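Trans-4-hydroxy-L-proline dehydratase (Clostridioides difficile 70-100-2010, PDB 6VXC) catalyses the glycyl-radical-dependent dehydration of trans-4-hydroxy-L-proline to (S)-1-pyrroline-5-carboxylate, a step in the anaerobic breakdown of hydroxyproline. Local coordinates at residues Tyr164-Phe169 against Pro487-Gln492; Gln278-Tyr283 against Gln307-Phe312. All coordinates share one frame; numbering follows the deposited sequence.

Interaction 1 (Tyr164-Phe169 against Pro487-Gln492); sequences YEAGMF and PISKKQ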
loop_
_atom_site.group_PDB
_atom_site.type_symbol
_atom_site.label_atom_id
_atom_site.label_comp_id
_atom_site.label_asym_id
_atom_site.label_seq_id
_atom_site.Cartn_x
_atom_site.Cartn_y
_atom_site.Cartn_z
ATOM N N TYR A 164 13.294 -12.870 -11.688
ATOM C CA TYR A 164 12.249 -11.874 -11.902
ATOM C C TYR A 164 11.331 -12.275 -13.051
ATOM O O TYR A 164 10.101 -12.327 -12.900
ATOM C CB TYR A 164 12.909 -10.507 -12.151
ATOM C CG TYR A 164 12.004 -9.411 -12.676
ATOM C CD1 TYR A 164 11.070 -8.782 -11.852
ATOM C CD2 TYR A 164 12.126 -8.961 -13.986
ATOM C CE1 TYR A 164 10.263 -7.770 -12.337
ATOM C CE2 TYR A 164 11.337 -7.947 -14.479
ATOM C CZ TYR A 164 10.406 -7.356 -13.658
ATOM O OH TYR A 164 9.634 -6.356 -14.192
ATOM N N GLU A 165 11.921 -12.641 -14.190
ATOM C CA GLU A 165 11.126 -13.000 -15.359
ATOM C C GLU A 165 10.293 -14.249 -15.122
ATOM O O GLU A 165 9.225 -14.391 -15.720
ATOM C CB GLU A 165 12.040 -13.192 -16.566
ATOM C CG GLU A 165 12.439 -11.900 -17.193
ATOM C CD GLU A 165 13.555 -12.080 -18.190
ATOM O OE1 GLU A 165 13.861 -13.250 -18.531
ATOM O OE2 GLU A 165 14.134 -11.058 -18.615
ATOM N N ALA A 166 10.762 -15.159 -14.272
ATOM C CA ALA A 166 10.048 -16.398 -13.973
ATOM C C ALA A 166 8.948 -16.245 -12.923
ATOM O O ALA A 166 8.234 -17.213 -12.657
ATOM C CB ALA A 166 11.035 -17.458 -13.490
ATOM N N GLY A 167 8.806 -15.082 -12.308
ATOM C CA GLY A 167 7.802 -14.909 -11.283
ATOM C C GLY A 167 8.198 -15.401 -9.908
ATOM O O GLY A 167 7.312 -15.658 -9.092
ATOM N N MET A 168 9.505 -15.522 -9.617
ATOM C CA MET A 168 9.939 -15.852 -8.264
ATOM C C MET A 168 9.690 -14.694 -7.300
ATOM O O MET A 168 9.518 -14.909 -6.098
ATOM C CB MET A 168 11.435 -16.214 -8.238
ATOM C CG MET A 168 11.843 -17.411 -9.089
ATOM S SD MET A 168 10.793 -18.873 -8.796
ATOM C CE MET A 168 10.960 -19.145 -7.021
ATOM N N PHE A 169 9.752 -13.466 -7.788
ATOM C CA PHE A 169 9.546 -12.307 -6.932
ATOM C C PHE A 169 9.252 -11.118 -7.833
ATOM O O PHE A 169 9.377 -11.206 -9.054
ATOM C CB PHE A 169 10.747 -12.068 -6.007
ATOM C CG PHE A 169 12.085 -11.884 -6.722
ATOM C CD1 PHE A 169 12.390 -10.689 -7.368
ATOM C CD2 PHE A 169 13.049 -12.881 -6.691
ATOM C CE1 PHE A 169 13.642 -10.500 -7.990
ATOM C CE2 PHE A 169 14.301 -12.710 -7.319
ATOM C CZ PHE A 169 14.594 -11.516 -7.972
ATOM N N PRO A 487 9.652 -25.720 -13.875
ATOM C CA PRO A 487 8.925 -26.439 -14.925
ATOM C C PRO A 487 8.146 -25.533 -15.855
ATOM O O PRO A 487 7.746 -25.982 -16.934
ATOM C CB PRO A 487 7.971 -27.351 -14.136
ATOM C CG PRO A 487 8.369 -27.230 -12.710
ATOM C CD PRO A 487 9.054 -25.936 -12.553
ATOM N N ILE A 488 7.879 -24.290 -15.457
ATOM C CA ILE A 488 7.079 -23.378 -16.267
ATOM C C ILE A 488 7.961 -22.580 -17.228
ATOM O O ILE A 488 7.752 -22.614 -18.444
ATOM C CB ILE A 488 6.234 -22.446 -15.374
ATOM C CG1 ILE A 488 5.378 -23.262 -14.406
ATOM C CG2 ILE A 488 5.369 -21.524 -16.226
ATOM C CD1 ILE A 488 4.473 -24.297 -15.069
ATOM N N SER A 489 8.936 -21.838 -16.706
ATOM C CA SER A 489 9.831 -21.144 -17.626
ATOM C C SER A 489 10.816 -22.089 -18.297
ATOM O O SER A 489 11.518 -21.659 -19.214
ATOM C CB SER A 489 10.600 -20.030 -16.918
ATOM O OG SER A 489 11.583 -20.571 -16.060
ATOM N N LYS A 490 10.878 -23.354 -17.868
ATOM C CA LYS A 490 11.769 -24.352 -18.461
ATOM C C LYS A 490 13.222 -23.881 -18.425
ATOM O O LYS A 490 13.996 -24.104 -19.356
ATOM C CB LYS A 490 11.322 -24.692 -19.884
ATOM C CG LYS A 490 10.205 -25.758 -19.946
ATOM C CD LYS A 490 9.173 -25.447 -21.024
ATOM C CE LYS A 490 8.775 -26.660 -21.848
ATOM N NZ LYS A 490 8.523 -27.873 -21.013
ATOM N N LYS A 491 13.590 -23.214 -17.334
ATOM C CA LYS A 491 14.946 -22.741 -17.111
ATOM C C LYS A 491 15.404 -23.148 -15.722
ATOM O O LYS A 491 14.589 -23.394 -14.822
ATOM C CB LYS A 491 15.060 -21.220 -17.248
ATOM C CG LYS A 491 14.629 -20.698 -18.592
ATOM C CD LYS A 491 15.322 -19.384 -18.946
ATOM C CE LYS A 491 15.215 -18.337 -17.872
ATOM N NZ LYS A 491 15.677 -16.986 -18.359
ATOM N N GLN A 492 16.725 -23.203 -15.557
ATOM C CA GLN A 492 17.341 -23.397 -14.248
ATOM C C GLN A 492 17.322 -22.059 -13.514
ATOM O O GLN A 492 18.153 -21.188 -13.768
ATOM C CB GLN A 492 18.767 -23.920 -14.399
ATOM C CG GLN A 492 19.429 -24.304 -13.083
ATOM C CD GLN A 492 18.824 -25.556 -12.455
ATOM O OE1 GLN A 492 18.040 -26.262 -13.078
ATOM N NE2 GLN A 492 19.173 -25.818 -11.210
#
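The methyl group of Ala-166 meets the hydroxyl of Ser-489, with CB of Ala-166 4.1 Å from OG of Ser-489, and here the two backbones come nearest, their CA atoms lying 6.0 Å apart. The second approach is between opposite charges: OE1 of Glu-165 and NZ of Lys-491 are separated by 4.2 Å, too far for a salt bridge, though a weak long-range attraction is likely at the exposed margin of the contact. The Glu-165 chain runs out extended beyond CG, whereas Lys-491 bends about its CG-CD bond (chi3 -52°), and the two chains run at a slant to each other. With 91 Å² buried over both sides, the contact is small and partly open to solvent.

The serine hydroxyl has its polar partner elsewhere. With chi1 at 72°, OG sits between the backbone N and the carbonyl carbon of Ser-489, and it hydrogen-bonds to OD2 of Asp-486; OD1 of the same carboxylate takes the backbone N-H of Ile-488, so one aspartate holds two points of the turn. Asp-486 also touches Ala-166, and Lys-491 packs along Ala-162, one helical turn before Ala-166.

On the helix side, Gly-167 has positive phi (82°), and its N bonds to O of Tyr-164 at 3.1 Å. Its own carbonyl is bound by ND2 of Asn-472. The arrangement is that of a Schellman motif closing helix 158-166, laid against the turn joining the two short antiparallel strands 485-486 and 491-492, a peripheral packing away from the active site.

Interaction 2 (Gln278-Tyr283 against Gln307-Phe312); sequences QAIQMY and QHLNPF
Segments 278-283 and 307-312, parts of helices 276-293 and 305-318, have axes 10.6 Å apart at closest approach, with their N-to-C directions at 148°, antiparallel but clearly skewed. The backbones come nearest at Ala-279 and Leu-309, whose CA atoms are 7.2 Å apart. Segment 307-312 is kinked where the proline nitrogen of Pro-311 has no hydrogen to give to the turn before.

Across this gap the contact is wholly apolar and buried. The methyl of Ala-279 points toward the partner helix and sits over the middle of the Phe-312 ring, its CB 3.9 Å from the ring centroid and 13° off the ring normal, which makes it a CH-pi contact with the face. The same methyl touches Leu-309, CB of Ala-279 lying 3.9 Å from CD2 of Leu-309.

This is helix-to-helix packing within the PFL-like part of the glycyl radical enzyme, with a small residue on one helix facing two large ones a turn apart on the other. A third helix, 324-339, meets both sides: its Leu-331 touches Ile-280 and Leu-309.

With CG of Leu-309 beside its backbone N (chi1 -70°) and chi2 at -176°, both methyls reach the other helix, although CB does not aim directly at it. CG1 of Ile-280 lies 4.0 Å from CD2 of Leu-309, while CD1 of Ile-280 lies 4.2 Å from CD1 of Leu-309, the two chains meeting at about a right angle. Within 307-312 the carbonyl O of His-308 lies in plane at the Phe-312 ring edge; beyond the segments, that ring touches Tyr-188 and makes a cation-pi contact with Arg-315.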
loop_
_atom_site.group_PDB
_atom_site.type_symbol
_atom_site.label_atom_id
_atom_site.label_comp_id
_atom_site.label_asym_id
_atom_site.label_seq_id
_atom_site.Cartn_x
_atom_site.Cartn_y
_atom_site.Cartn_z
ATOM N N GLN A 278 -8.215 24.774 8.033
ATOM C CA GLN A 278 -6.850 24.993 7.557
ATOM C C GLN A 278 -5.990 23.752 7.738
ATOM O O GLN A 278 -5.096 23.508 6.925
ATOM C CB GLN A 278 -6.207 26.179 8.277
ATOM C CG GLN A 278 -6.787 27.499 7.833
ATOM C CD GLN A 278 -6.480 28.638 8.777
ATOM O OE1 GLN A 278 -5.609 28.539 9.642
ATOM N NE2 GLN A 278 -7.195 29.729 8.613
ATOM N N ALA A 279 -6.229 22.985 8.808
ATOM C CA ALA A 279 -5.471 21.758 9.033
ATOM C C ALA A 279 -5.705 20.755 7.913
ATOM O O ALA A 279 -4.768 20.093 7.455
ATOM C CB ALA A 279 -5.819 21.155 10.390
ATOM N N ILE A 280 -6.950 20.636 7.452
ATOM C CA ILE A 280 -7.244 19.711 6.364
ATOM C C ILE A 280 -6.627 20.199 5.061
ATOM O O ILE A 280 -6.060 19.411 4.294
ATOM C CB ILE A 280 -8.764 19.482 6.242
ATOM C CG1 ILE A 280 -9.292 18.699 7.457
ATOM C CG2 ILE A 280 -9.104 18.817 4.907
ATOM C CD1 ILE A 280 -10.789 18.593 7.502
ATOM N N GLN A 281 -6.728 21.502 4.783
ATOM C CA GLN A 281 -6.142 22.030 3.558
ATOM C C GLN A 281 -4.621 21.924 3.578
ATOM O O GLN A 281 -4.009 21.622 2.550
ATOM C CB GLN A 281 -6.584 23.482 3.342
ATOM C CG GLN A 281 -6.032 24.146 2.063
ATOM C CD GLN A 281 -6.571 23.525 0.772
ATOM O OE1 GLN A 281 -7.710 23.761 0.400
ATOM N NE2 GLN A 281 -5.737 22.753 0.072
ATOM N N MET A 282 -3.997 22.151 4.736
ATOM C CA MET A 282 -2.550 21.950 4.848
ATOM C C MET A 282 -2.181 20.501 4.523
ATOM O O MET A 282 -1.278 20.246 3.719
ATOM C CB MET A 282 -2.057 22.340 6.251
ATOM C CG MET A 282 -0.618 21.905 6.603
ATOM S SD MET A 282 0.685 22.791 5.685
ATOM C CE MET A 282 1.077 24.066 6.868
ATOM N N TYR A 283 -2.881 19.534 5.123
ATOM C CA TYR A 283 -2.578 18.148 4.803
ATOM C C TYR A 283 -2.698 17.902 3.306
ATOM O O TYR A 283 -1.819 17.275 2.704
ATOM C CB TYR A 283 -3.473 17.152 5.556
ATOM C CG TYR A 283 -3.236 15.808 4.908
ATOM C CD1 TYR A 283 -2.098 15.071 5.206
ATOM C CD2 TYR A 283 -4.046 15.367 3.873
ATOM C CE1 TYR A 283 -1.827 13.894 4.557
ATOM C CE2 TYR A 283 -3.771 14.187 3.208
ATOM C CZ TYR A 283 -2.656 13.468 3.552
ATOM O OH TYR A 283 -2.383 12.306 2.901
ATOM N N GLN A 307 -6.559 11.900 15.622
ATOM C CA GLN A 307 -5.721 12.492 16.662
ATOM C C GLN A 307 -5.260 13.896 16.274
ATOM O O GLN A 307 -5.208 14.791 17.122
ATOM C CB GLN A 307 -4.512 11.600 16.960
ATOM C CG GLN A 307 -4.859 10.135 17.328
ATOM C CD GLN A 307 -5.863 10.040 18.453
ATOM O OE1 GLN A 307 -5.569 10.394 19.603
ATOM N NE2 GLN A 307 -7.069 9.587 18.126
ATOM N N HIS A 308 -4.931 14.114 15.003
ATOM C CA HIS A 308 -4.416 15.421 14.603
ATOM C C HIS A 308 -5.526 16.467 14.571
ATOM O O HIS A 308 -5.290 17.629 14.915
ATOM C CB HIS A 308 -3.710 15.324 13.245
ATOM C CG HIS A 308 -2.593 14.333 13.239
ATOM N ND1 HIS A 308 -2.505 13.310 12.317
ATOM C CD2 HIS A 308 -1.551 14.166 14.087
ATOM C CE1 HIS A 308 -1.448 12.566 12.590
ATOM N NE2 HIS A 308 -0.852 13.065 13.658
ATOM N N LEU A 309 -6.734 16.078 14.148
ATOM C CA LEU A 309 -7.811 17.051 13.979
ATOM C C LEU A 309 -8.545 17.368 15.280
ATOM O O LEU A 309 -9.109 18.457 15.405
ATOM C CB LEU A 309 -8.811 16.564 12.933
ATOM C CG LEU A 309 -8.357 16.541 11.473
ATOM C CD1 LEU A 309 -9.507 16.117 10.576
ATOM C CD2 LEU A 309 -7.781 17.894 11.029
ATOM N N ASN A 310 -8.554 16.458 16.248
ATOM C CA ASN A 310 -9.397 16.672 17.423
ATOM C C ASN A 310 -9.072 17.955 18.178
ATOM O O ASN A 310 -10.019 18.630 18.611
ATOM C CB ASN A 310 -9.326 15.466 18.368
ATOM C CG ASN A 310 -10.403 15.529 19.452
ATOM O OD1 ASN A 310 -11.601 15.528 19.156
ATOM N ND2 ASN A 310 -9.978 15.604 20.707
ATOM N N PRO A 311 -7.807 18.338 18.392
ATOM C CA PRO A 311 -7.556 19.637 19.045
ATOM C C PRO A 311 -8.151 20.809 18.280
ATOM O O PRO A 311 -8.749 21.706 18.888
ATOM C CB PRO A 311 -6.017 19.701 19.117
ATOM C CG PRO A 311 -5.593 18.257 19.134
ATOM C CD PRO A 311 -6.569 17.551 18.221
ATOM N N PHE A 312 -8.042 20.799 16.951
ATOM C CA PHE A 312 -8.653 21.843 16.142
ATOM C C PHE A 312 -10.170 21.812 16.267
ATOM O O PHE A 312 -10.809 22.861 16.427
ATOM C CB PHE A 312 -8.240 21.663 14.677
ATOM C CG PHE A 312 -6.764 21.900 14.410
ATOM C CD1 PHE A 312 -6.259 23.179 14.309
ATOM C CD2 PHE A 312 -5.896 20.839 14.306
ATOM C CE1 PHE A 312 -4.923 23.393 14.064
ATOM C CE2 PHE A 312 -4.549 21.038 14.073
ATOM C CZ PHE A 312 -4.061 22.315 13.951
#

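From the N terminus the chain first passes the end of helix 158-166, the earlier side of interaction 1. It then runs through helix 276-293 into helix 305-318, and with 23 residues between segments 278-283 and 307-312, interaction 2 closes a short loop between consecutive helices. The chain continues to the 485-492 strand turn, which meets the 164-169 segment and closes a loop of 317 residues with interaction 2 nested inside it. The contacts do not touch: their centres are 49 Å apart, their nearest atoms about 28 Å, and they lie on opposite sides of the chain's centre. Interaction 2 joins neighbouring helices, interaction 1 sequence-distant parts of the PFL-like fold.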